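Endo-1,4-b-d-mannanase (Trichoderma reesei, PDB 1QNR) hydrolyses internal beta-1,4-linked mannosidic bonds in mannan-type polysaccharides as an endo-acting glycoside hydrolase of family 5. Local coordinates at residues Val18-Ala22 and Met300-Met304; Leu89-Asp93 and Val151-Tyr155; Ala184-Gln189 and Ile232-Asp236; Tyr277-Gln281 and Asp321-Val325. The contacts are given in a common frame with arbitrary orientation. Numbering follows the deposited sequence.

Contact 1. Residues Val18-Ala22 and Met300-Met304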
loop_
_atom_site.group_PDB
_atom_site.type_symbol
_atom_site.label_atom_id
_atom_site.label_comp_id
_atom_site.label_asym_id
_atom_site.label_seq_id
_atom_site.Cartn_x
_atom_site.Cartn_y
_atom_site.Cartn_z
ATOM N N VAL A 18 20.552 5.697 -4.668
ATOM C CA VAL A 18 20.350 5.184 -3.328
ATOM C C VAL A 18 20.095 6.354 -2.402
ATOM O O VAL A 18 20.809 7.359 -2.264
ATOM C CB VAL A 18 21.595 4.392 -2.839
ATOM C CG1 VAL A 18 21.393 3.915 -1.417
ATOM C CG2 VAL A 18 21.812 3.217 -3.806
ATOM N N GLY A 19 18.945 6.288 -1.691
ATOM C CA GLY A 19 18.608 7.354 -0.745
ATOM C C GLY A 19 17.079 7.416 -0.408
ATOM O O GLY A 19 16.299 6.694 -1.021
ATOM N N TYR A 20 16.761 8.206 0.586
ATOM C CA TYR A 20 15.360 8.384 1.046
ATOM C C TYR A 20 14.444 8.869 -0.079
ATOM O O TYR A 20 14.855 9.683 -0.913
ATOM C CB TYR A 20 15.401 9.458 2.151
ATOM C CG TYR A 20 14.069 9.533 2.942
ATOM C CD1 TYR A 20 13.018 10.350 2.555
ATOM C CD2 TYR A 20 13.951 8.781 4.122
ATOM C CE1 TYR A 20 11.820 10.431 3.302
ATOM C CE2 TYR A 20 12.762 8.820 4.889
ATOM C CZ TYR A 20 11.722 9.632 4.473
ATOM O OH TYR A 20 10.539 9.731 5.208
ATOM N N PHE A 21 13.169 8.364 -0.093
ATOM C CA PHE A 21 12.214 8.803 -1.115
ATOM C C PHE A 21 10.939 9.325 -0.463
ATOM O O PHE A 21 10.528 8.892 0.634
ATOM C CB PHE A 21 11.845 7.652 -2.086
ATOM C CG PHE A 21 10.895 6.600 -1.531
ATOM C CD1 PHE A 21 9.515 6.743 -1.562
ATOM C CD2 PHE A 21 11.426 5.433 -0.964
ATOM C CE1 PHE A 21 8.668 5.773 -0.987
ATOM C CE2 PHE A 21 10.582 4.446 -0.412
ATOM C CZ PHE A 21 9.204 4.590 -0.463
ATOM N N ALA A 22 10.278 10.245 -1.181
ATOM C CA ALA A 22 8.876 10.605 -0.854
ATOM C C ALA A 22 7.965 10.051 -1.934
ATOM O O ALA A 22 8.266 10.094 -3.136
ATOM C CB ALA A 22 8.662 12.125 -0.725
ATOM N N MET A 300 14.519 4.315 8.494
ATOM C CA MET A 300 13.467 4.722 7.562
ATOM C C MET A 300 13.977 4.827 6.120
ATOM O O MET A 300 15.013 5.450 5.870
ATOM C CB MET A 300 12.856 6.080 7.919
ATOM C CG MET A 300 12.143 6.080 9.261
ATOM S SD MET A 300 10.814 4.830 9.418
ATOM C CE MET A 300 9.958 5.109 7.828
ATOM N N GLY A 301 13.299 4.216 5.163
ATOM C CA GLY A 301 13.629 4.347 3.753
ATOM C C GLY A 301 12.804 5.289 2.954
ATOM O O GLY A 301 13.229 5.787 1.884
ATOM N N GLY A 302 11.598 5.625 3.442
ATOM C CA GLY A 302 10.782 6.669 2.696
ATOM C C GLY A 302 9.416 6.772 3.410
ATOM O O GLY A 302 9.130 6.060 4.358
ATOM N N ASP A 303 8.591 7.722 2.881
ATOM C CA ASP A 303 7.236 7.954 3.436
ATOM C C ASP A 303 6.241 8.358 2.342
ATOM O O ASP A 303 6.646 8.865 1.280
ATOM C CB ASP A 303 7.216 9.049 4.544
ATOM C CG ASP A 303 7.431 10.458 3.932
ATOM O OD1 ASP A 303 6.450 11.108 3.517
ATOM O OD2 ASP A 303 8.603 10.905 3.932
ATOM N N MET A 304 4.948 7.983 2.565
ATOM C CA MET A 304 3.869 8.214 1.553
ATOM C C MET A 304 2.640 8.687 2.275
ATOM O O MET A 304 1.943 7.925 2.994
ATOM C CB MET A 304 3.558 6.874 0.811
ATOM C CG MET A 304 4.863 6.282 0.229
ATOM S SD MET A 304 4.760 4.626 -0.491
ATOM C CE MET A 304 3.801 5.021 -1.913
HETATM O O HOH W 1 15.512 4.721 0.775
#

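Contact 2. Residues Leu89-Asp93 and Val151-Tyr155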
loop_
_atom_site.group_PDB
_atom_site.type_symbol
_atom_site.label_atom_id
_atom_site.label_comp_id
_atom_site.label_asym_id
_atom_site.label_seq_id
_atom_site.Cartn_x
_atom_site.Cartn_y
_atom_site.Cartn_z
ATOM N N LEU A 89 -8.764 -5.735 -15.810
ATOM C CA LEU A 89 -7.327 -5.441 -15.544
ATOM C C LEU A 89 -6.671 -4.604 -16.611
ATOM O O LEU A 89 -5.576 -4.136 -16.351
ATOM C CB LEU A 89 -6.619 -6.769 -15.259
ATOM C CG LEU A 89 -6.887 -7.369 -13.876
ATOM C CD1 LEU A 89 -6.396 -8.824 -13.827
ATOM C CD2 LEU A 89 -6.303 -6.533 -12.753
ATOM N N GLN A 90 -7.280 -4.447 -17.807
ATOM C CA GLN A 90 -6.680 -3.471 -18.744
ATOM C C GLN A 90 -6.674 -2.089 -18.176
ATOM O O GLN A 90 -5.768 -1.290 -18.638
ATOM C CB GLN A 90 -7.491 -3.529 -20.081
ATOM C CG GLN A 90 -7.365 -4.845 -20.816
ATOM C CD GLN A 90 -8.094 -4.880 -22.166
ATOM O OE1 GLN A 90 -8.173 -3.827 -22.799
ATOM N NE2 GLN A 90 -8.518 -6.054 -22.577
ATOM N N THR A 91 -7.463 -1.604 -17.228
ATOM C CA THR A 91 -7.342 -0.291 -16.601
ATOM C C THR A 91 -6.029 -0.271 -15.797
ATOM O O THR A 91 -5.283 0.723 -15.869
ATOM C CB THR A 91 -8.499 0.276 -15.694
ATOM O OG1 THR A 91 -8.645 -0.623 -14.548
ATOM C CG2 THR A 91 -9.797 0.106 -16.503
ATOM N N LEU A 92 -5.736 -1.361 -15.031
ATOM C CA LEU A 92 -4.414 -1.402 -14.323
ATOM C C LEU A 92 -3.233 -1.529 -15.304
ATOM O O LEU A 92 -2.173 -0.885 -15.012
ATOM C CB LEU A 92 -4.434 -2.601 -13.356
ATOM C CG LEU A 92 -3.237 -2.710 -12.383
ATOM C CD1 LEU A 92 -3.098 -1.488 -11.471
ATOM C CD2 LEU A 92 -3.406 -3.983 -11.517
ATOM N N ASP A 93 -3.446 -2.146 -16.476
ATOM C CA ASP A 93 -2.301 -2.196 -17.419
ATOM C C ASP A 93 -1.892 -0.769 -17.824
ATOM O O ASP A 93 -0.699 -0.454 -18.007
ATOM C CB ASP A 93 -2.681 -2.937 -18.717
ATOM C CG ASP A 93 -2.927 -4.415 -18.583
ATOM O OD1 ASP A 93 -2.538 -5.032 -17.569
ATOM O OD2 ASP A 93 -3.467 -4.995 -19.578
ATOM N N VAL A 151 -2.308 -11.257 -11.449
ATOM C CA VAL A 151 -1.754 -9.896 -11.462
ATOM C C VAL A 151 -0.253 -9.903 -11.610
ATOM O O VAL A 151 0.327 -9.239 -12.523
ATOM C CB VAL A 151 -2.137 -9.170 -10.137
ATOM C CG1 VAL A 151 -1.439 -7.775 -10.026
ATOM C CG2 VAL A 151 -3.683 -8.973 -10.067
ATOM N N VAL A 152 0.459 -10.743 -10.833
ATOM C CA VAL A 152 1.925 -10.791 -10.864
ATOM C C VAL A 152 2.426 -11.165 -12.259
ATOM O O VAL A 152 3.409 -10.540 -12.751
ATOM C CB VAL A 152 2.541 -11.721 -9.814
ATOM C CG1 VAL A 152 4.038 -11.888 -10.024
ATOM C CG2 VAL A 152 2.270 -11.202 -8.393
ATOM N N SER A 153 1.770 -12.169 -12.918
ATOM C CA SER A 153 2.312 -12.579 -14.228
ATOM C C SER A 153 2.176 -11.486 -15.256
ATOM O O SER A 153 2.987 -11.559 -16.263
ATOM C CB SER A 153 1.633 -13.869 -14.675
ATOM O OG SER A 153 0.258 -13.659 -14.880
ATOM N N ARG A 154 1.302 -10.493 -15.112
ATOM C CA ARG A 154 1.238 -9.426 -16.108
ATOM C C ARG A 154 2.433 -8.514 -16.084
ATOM O O ARG A 154 2.807 -7.898 -17.143
ATOM C CB ARG A 154 -0.040 -8.510 -15.913
ATOM C CG ARG A 154 -1.290 -9.314 -16.196
ATOM C CD ARG A 154 -2.582 -8.503 -15.951
ATOM N NE ARG A 154 -3.083 -7.808 -17.173
ATOM C CZ ARG A 154 -3.775 -8.423 -18.124
ATOM N NH1 ARG A 154 -4.100 -9.734 -18.015
ATOM N NH2 ARG A 154 -4.176 -7.771 -19.221
ATOM N N TYR A 155 3.000 -8.238 -14.870
ATOM C CA TYR A 155 3.980 -7.148 -14.728
ATOM C C TYR A 155 5.292 -7.660 -14.142
ATOM O O TYR A 155 6.151 -6.859 -13.732
ATOM C CB TYR A 155 3.431 -6.015 -13.829
ATOM C CG TYR A 155 1.967 -5.671 -14.129
ATOM C CD1 TYR A 155 1.598 -5.209 -15.385
ATOM C CD2 TYR A 155 0.990 -5.753 -13.137
ATOM C CE1 TYR A 155 0.256 -4.939 -15.715
ATOM C CE2 TYR A 155 -0.338 -5.461 -13.466
ATOM C CZ TYR A 155 -0.696 -5.027 -14.708
ATOM O OH TYR A 155 -2.035 -4.728 -14.946
#

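Contact 3. Residues Ala184-Gln189 and Ile232-Asp236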
loop_
_atom_site.group_PDB
_atom_site.type_symbol
_atom_site.label_atom_id
_atom_site.label_comp_id
_atom_site.label_asym_id
_atom_site.label_seq_id
_atom_site.Cartn_x
_atom_site.Cartn_y
_atom_site.Cartn_z
ATOM N N ALA A 184 1.406 -15.045 5.988
ATOM C CA ALA A 184 2.317 -14.161 5.254
ATOM C C ALA A 184 3.586 -14.864 4.805
ATOM O O ALA A 184 4.117 -14.580 3.703
ATOM C CB ALA A 184 2.672 -12.943 6.127
ATOM N N THR A 185 4.062 -15.839 5.619
ATOM C CA THR A 185 5.233 -16.623 5.215
ATOM C C THR A 185 4.900 -17.412 3.959
ATOM O O THR A 185 5.697 -17.365 2.930
ATOM C CB THR A 185 5.624 -17.575 6.398
ATOM O OG1 THR A 185 6.050 -16.816 7.511
ATOM C CG2 THR A 185 6.760 -18.533 5.995
ATOM N N SER A 186 3.820 -18.172 3.923
ATOM C CA SER A 186 3.464 -18.979 2.754
ATOM C C SER A 186 3.139 -18.149 1.515
ATOM O O SER A 186 3.615 -18.474 0.376
ATOM C CB SER A 186 2.238 -19.866 3.096
ATOM O OG SER A 186 2.032 -20.731 1.983
ATOM N N VAL A 187 2.349 -17.045 1.681
ATOM C CA VAL A 187 1.978 -16.285 0.473
ATOM C C VAL A 187 3.199 -15.544 -0.061
ATOM O O VAL A 187 3.357 -15.494 -1.313
ATOM C CB VAL A 187 0.822 -15.302 0.764
ATOM C CG1 VAL A 187 0.504 -14.384 -0.423
ATOM C CG2 VAL A 187 -0.468 -16.051 1.173
ATOM N N SER A 188 4.059 -14.971 0.769
ATOM C CA SER A 188 5.251 -14.245 0.198
ATOM C C SER A 188 6.174 -15.244 -0.485
ATOM O O SER A 188 6.792 -14.884 -1.476
ATOM C CB SER A 188 5.965 -13.408 1.256
ATOM O OG SER A 188 6.444 -14.197 2.405
ATOM N N GLN A 189 6.372 -16.463 0.056
ATOM C CA GLN A 189 7.119 -17.494 -0.697
ATOM C C GLN A 189 6.478 -17.771 -2.036
ATOM O O GLN A 189 7.212 -17.900 -3.078
ATOM C CB GLN A 189 7.213 -18.835 0.108
ATOM C CG GLN A 189 8.140 -18.798 1.298
ATOM C CD GLN A 189 8.046 -20.085 2.139
ATOM O OE1 GLN A 189 7.467 -21.096 1.689
ATOM N NE2 GLN A 189 8.649 -20.035 3.300
ATOM N N ILE A 232 10.273 -12.269 8.818
ATOM C CA ILE A 232 9.996 -13.282 7.785
ATOM C C ILE A 232 10.969 -13.080 6.612
ATOM O O ILE A 232 11.082 -11.968 6.097
ATOM C CB ILE A 232 8.493 -13.186 7.332
ATOM C CG1 ILE A 232 7.552 -13.562 8.511
ATOM C CG2 ILE A 232 8.234 -14.058 6.089
ATOM C CD1 ILE A 232 6.067 -13.309 8.212
ATOM N N LYS A 233 11.682 -14.142 6.188
ATOM C CA LYS A 233 12.753 -13.979 5.227
ATOM C C LYS A 233 12.309 -13.513 3.854
ATOM O O LYS A 233 13.060 -12.771 3.190
ATOM C CB LYS A 233 13.477 -15.356 5.031
ATOM C CG LYS A 233 14.014 -16.054 6.250
ATOM C CD LYS A 233 15.015 -17.101 5.719
ATOM C CE LYS A 233 14.529 -18.068 4.652
ATOM N NZ LYS A 233 15.518 -19.243 4.692
ATOM N N SER A 234 11.070 -13.917 3.471
ATOM C CA SER A 234 10.524 -13.579 2.149
ATOM C C SER A 234 9.773 -12.249 2.164
ATOM O O SER A 234 9.113 -11.941 1.123
ATOM C CB SER A 234 9.701 -14.763 1.673
ATOM O OG SER A 234 8.866 -15.278 2.711
ATOM N N LEU A 235 9.827 -11.457 3.243
ATOM C CA LEU A 235 9.362 -10.030 3.217
ATOM C C LEU A 235 10.635 -9.207 3.244
ATOM O O LEU A 235 11.519 -9.335 4.118
ATOM C CB LEU A 235 8.428 -9.702 4.410
ATOM C CG LEU A 235 7.129 -10.504 4.433
ATOM C CD1 LEU A 235 6.336 -10.165 5.720
ATOM C CD2 LEU A 235 6.211 -10.253 3.236
ATOM N N ASP A 236 10.780 -8.216 2.350
ATOM C CA ASP A 236 12.022 -7.475 2.174
ATOM C C ASP A 236 12.131 -6.202 2.989
ATOM O O ASP A 236 13.203 -5.692 3.261
ATOM C CB ASP A 236 12.221 -7.155 0.640
ATOM C CG ASP A 236 12.336 -8.398 -0.170
ATOM O OD1 ASP A 236 13.305 -9.174 0.068
ATOM O OD2 ASP A 236 11.474 -8.695 -1.014
HETATM O O HOH W 2 9.986 -17.472 4.071
#

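Contact 4. Residues Tyr277-Gln281 and Asp321-Val325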
loop_
_atom_site.group_PDB
_atom_site.type_symbol
_atom_site.label_atom_id
_atom_site.label_comp_id
_atom_site.label_asym_id
_atom_site.label_seq_id
_atom_site.Cartn_x
_atom_site.Cartn_y
_atom_site.Cartn_z
ATOM N N TYR A 277 -0.385 7.989 6.195
ATOM C CA TYR A 277 -0.581 8.814 7.411
ATOM C C TYR A 277 -1.507 9.987 7.068
ATOM O O TYR A 277 -1.534 10.464 5.928
ATOM C CB TYR A 277 0.747 9.334 7.981
ATOM C CG TYR A 277 1.622 10.113 7.034
ATOM C CD1 TYR A 277 1.540 11.506 6.836
ATOM C CD2 TYR A 277 2.643 9.477 6.282
ATOM C CE1 TYR A 277 2.379 12.197 5.989
ATOM C CE2 TYR A 277 3.486 10.159 5.430
ATOM C CZ TYR A 277 3.368 11.532 5.249
ATOM O OH TYR A 277 4.201 12.242 4.381
ATOM N N GLY A 278 -2.197 10.492 8.100
ATOM C CA GLY A 278 -2.992 11.721 7.883
ATOM C C GLY A 278 -3.473 12.238 9.237
ATOM O O GLY A 278 -3.680 11.453 10.186
ATOM N N ALA A 279 -3.764 13.532 9.261
ATOM C CA ALA A 279 -4.418 14.210 10.417
ATOM C C ALA A 279 -5.640 14.922 9.885
ATOM O O ALA A 279 -5.525 15.709 8.939
ATOM C CB ALA A 279 -3.437 15.198 11.055
ATOM N N GLN A 280 -6.824 14.736 10.515
ATOM C CA GLN A 280 -8.023 15.407 9.964
ATOM C C GLN A 280 -7.994 16.908 10.253
ATOM O O GLN A 280 -8.549 17.662 9.414
ATOM C CB GLN A 280 -9.290 14.777 10.587
ATOM C CG GLN A 280 -9.582 13.470 9.845
ATOM C CD GLN A 280 -10.892 12.797 10.166
ATOM O OE1 GLN A 280 -11.003 11.565 10.282
ATOM N NE2 GLN A 280 -11.939 13.592 10.332
ATOM N N GLN A 281 -7.481 17.271 11.420
ATOM C CA GLN A 281 -7.456 18.733 11.699
ATOM C C GLN A 281 -6.071 19.297 11.437
ATOM O O GLN A 281 -5.027 18.671 11.738
ATOM C CB GLN A 281 -7.895 18.955 13.172
ATOM C CG GLN A 281 -9.097 18.138 13.656
ATOM C CD GLN A 281 -10.427 18.442 12.988
ATOM O OE1 GLN A 281 -11.310 17.720 12.501
ATOM N NE2 GLN A 281 -10.588 19.784 13.014
ATOM N N ASP A 321 -11.322 12.141 0.338
ATOM C CA ASP A 321 -11.810 11.972 1.725
ATOM C C ASP A 321 -11.238 13.112 2.558
ATOM O O ASP A 321 -10.556 14.047 2.027
ATOM C CB ASP A 321 -11.428 10.558 2.223
ATOM C CG ASP A 321 -9.946 10.330 2.491
ATOM O OD1 ASP A 321 -9.116 11.258 2.386
ATOM O OD2 ASP A 321 -9.680 9.092 2.790
ATOM N N PRO A 322 -11.435 13.203 3.873
ATOM C CA PRO A 322 -10.964 14.344 4.688
ATOM C C PRO A 322 -9.450 14.441 4.803
ATOM O O PRO A 322 -8.949 15.416 5.378
ATOM C CB PRO A 322 -11.653 14.083 6.060
ATOM C CG PRO A 322 -12.923 13.318 5.657
ATOM C CD PRO A 322 -12.425 12.323 4.610
ATOM N N TYR A 323 -8.682 13.426 4.333
ATOM C CA TYR A 323 -7.225 13.450 4.373
ATOM C C TYR A 323 -6.648 13.789 3.014
ATOM O O TYR A 323 -5.384 13.816 2.842
ATOM C CB TYR A 323 -6.827 11.969 4.714
ATOM C CG TYR A 323 -7.235 11.504 6.120
ATOM C CD1 TYR A 323 -6.668 12.078 7.248
ATOM C CD2 TYR A 323 -8.122 10.454 6.222
ATOM C CE1 TYR A 323 -6.995 11.603 8.558
ATOM C CE2 TYR A 323 -8.433 9.947 7.520
ATOM C CZ TYR A 323 -7.882 10.571 8.627
ATOM O OH TYR A 323 -8.204 10.057 9.887
ATOM N N THR A 324 -7.445 14.072 2.001
ATOM C CA THR A 324 -6.887 14.420 0.678
ATOM C C THR A 324 -6.085 15.711 0.698
ATOM O O THR A 324 -6.470 16.762 1.277
ATOM C CB THR A 324 -8.077 14.536 -0.311
ATOM O OG1 THR A 324 -8.653 13.255 -0.524
ATOM C CG2 THR A 324 -7.619 15.143 -1.648
ATOM N N VAL A 325 -4.874 15.651 0.074
ATOM C CA VAL A 325 -4.005 16.822 -0.159
ATOM C C VAL A 325 -4.131 17.089 -1.648
ATOM O O VAL A 325 -3.674 16.305 -2.498
ATOM C CB VAL A 325 -2.549 16.557 0.269
ATOM C CG1 VAL A 325 -1.675 17.779 -0.105
ATOM C CG2 VAL A 325 -2.431 16.189 1.755
HETATM O O HOH W 3 -5.719 10.513 11.877
HETATM O O HOH W 4 -6.466 16.328 6.293
#

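Contact 1. Residues Val18-Ala22 and Met300-Met304
The first and last strands of the barrel, 21-25 and 300-309, meet here in parallel register. Phe21 N donates to Gly301 O (3.2 Å) and Asp303 N to Phe21 O (3.2 Å), so Phe21 pairs with Gly302 and Ala22 with Asp303; the first pair has its CA atoms 4.6 Å apart. Glycine suits position 302 because its CA sits between the faces of two rings, Tyr20 and Phe21: the ring centroids are 3.7 and 3.9 Å from it, both CH-pi contacts, and a CB would collide with Phe21 CE2. Tyr20 OH reaches on to donate to Asp303 OD2 (2.6 Å), a buried carboxylate that also bonds Tyr277 and His339. Met304 SD lies 5.4 Å from the centroid of the Phe21 ring, at its edge, a Met-aromatic contact. Just before strand 21-25 begins, water 1 donates to both Gly19 O and Gly301 O (2.8 Å each). Pairing of the first strand with the eighth is the closure that makes a (beta/alpha)8, or TIM, barrel.

Contact 2. Residues Leu89-Asp93 and Val151-Tyr155
Arg154 and Tyr155, neighbours on helix 138-155, both aim their side chains at Asp93 on helix 90-102. Arg154 leaves its backbone in an m,t conformation, then turns at chi3 (92°) and chi4 (80°), which sets the NE and NH2 edge of the guanidinium squarely against the carboxylate. The result is a two-pronged salt bridge: Arg154 NE to Asp93 OD1 and Arg154 NH2 to Asp93 OD2, each 2.9 Å and nearly straight at the hydrogen. Asp93, in its m rotamer, swings its acid group across to meet them. Tyr155, with chi1 at -43°, extends its ring alongside, and its OH donates to the same Asp93 OD1 (2.7 Å).

Leucines flank these polar ends. Leu89 CB lies over a face of the guanidinium, 4.2 Å from Arg154 NE, while the t,p rotamer of Leu92 places its CD2 3.9 Å from Tyr155 CE2. Val151 and Tyr155 pack on Trp164 of strand 161-165, so this interface joins two neighbouring outer helices to the barrel wall. One carboxylate thus accepts three hydrogen bonds, neutralising the charge of Arg154 and holding the Tyr155 hydroxyl at the border of an apolar layer.

Contact 3. Residues Ala184-Gln189 and Ile232-Asp236
Ser234, Ser188 and Ile232 lose the most surface where helix 178-194 meets the loop leading into strand 238-242. That loop makes a type I turn from Ile232 to Leu235, closed by Leu235 N to Ile232 O (3.2 Å), and the turn presents Ser234 to the helix. Ser234 OG lies 2.7 Å from Ser188 OG and 2.8 Å from water 2; its single proton could serve either. Water 2 in turn accepts from Gln189 NE2 (3.0 Å), linking the loop to the next helical residue.

Ser188, in the p rotamer, donates its own hydroxyl proton back to Ala184 O (2.7 Å), one turn earlier. Serine fits because it is small enough to let the loop come close, with Ser188 and Ser234 CA atoms 5.7 Å apart, yet still offers a polar group. Ser188 CB also touches Leu235 CD2 (3.7 Å).

Ile232 supplies the apolar part: its CD1 packs on Ala184 CB (4.0 Å) and lies 3.6 Å from Thr185 OG1, a hydroxyl bonded to Val181 O. Ala184 and Leu235 carry the apolar surface inward to Leu202. Paired hydroxyls thus dock the turn through short, uncharged links, and the branched Ile232 side chain fills the space beside them.

Contact 4. Residues Tyr277-Gln281 and Asp321-Val325
Packing dominates this meeting of two loops, and most of it involves Tyr323. Its ring comes up to the backbone of segment 277-281 with one side, Tyr323 CE1 being 3.6 Å from Gly278 C and Ala279 N, at the ring edge, 3.8 Å from Tyr323 CD1. Gly278 leaves room for it: a CB there would run into Tyr323 CD1. The long side chain of Gln280 is covered extensively by Pro322 and Tyr323, and Gln280 NE2 comes within 4.3 Å of Pro322 CB.

Two waters add polar links. Water 3 donates to Gly278 O (2.8 Å) and accepts from Tyr323 OH (3.2 Å). Water 4 lies between Ala279 O (2.9 Å) and Pro322 O (2.8 Å), although other acceptors compete for its protons.

Internal hydrogen bonds shape segment 321-325. Thr324 N bonds Asp321 O (3.1 Å) in a type I turn, whose second position suits the restricted phi of Pro322 (-67°). Asp321 OD1 accepts from Tyr323 N (2.9 Å), an Asx turn, and Thr324 OG1 accepts from Asp321 N (3.0 Å).

Tyr323 also meets Tyr243 edge-to-face, and its side chain lies about 7 Å from a bound mannose and about 4 Å from a glycerol, probably from the crystallisation liquor. These loops follow strands 272-277 and 300-309 at their C-terminal ends, where family 5 TIM-barrel enzymes carry their substrate cleft.

Contacts 1 and 4 both border strand 300-309: contact 1 pairs it with 21-25, while contact 4 joins the loops that follow strands 272-277 and 300-309; they touch, Tyr277 OH lying 2.7 Å from Asp303 OD1, probably a hydrogen bond. Contact 1 is buried barrel wall, built from backbone pairing and aromatic rings, whereas contact 4 is partly exposed and relies on tyrosine packing and water. Contacts 2 and 3 belong to the helical layer outside the strands. The former is a buried helix pair held by a salt bridge; the latter, partly buried, docks a loop on a helix through neutral hydroxyls. Both lie across the chain's centre from contact 4.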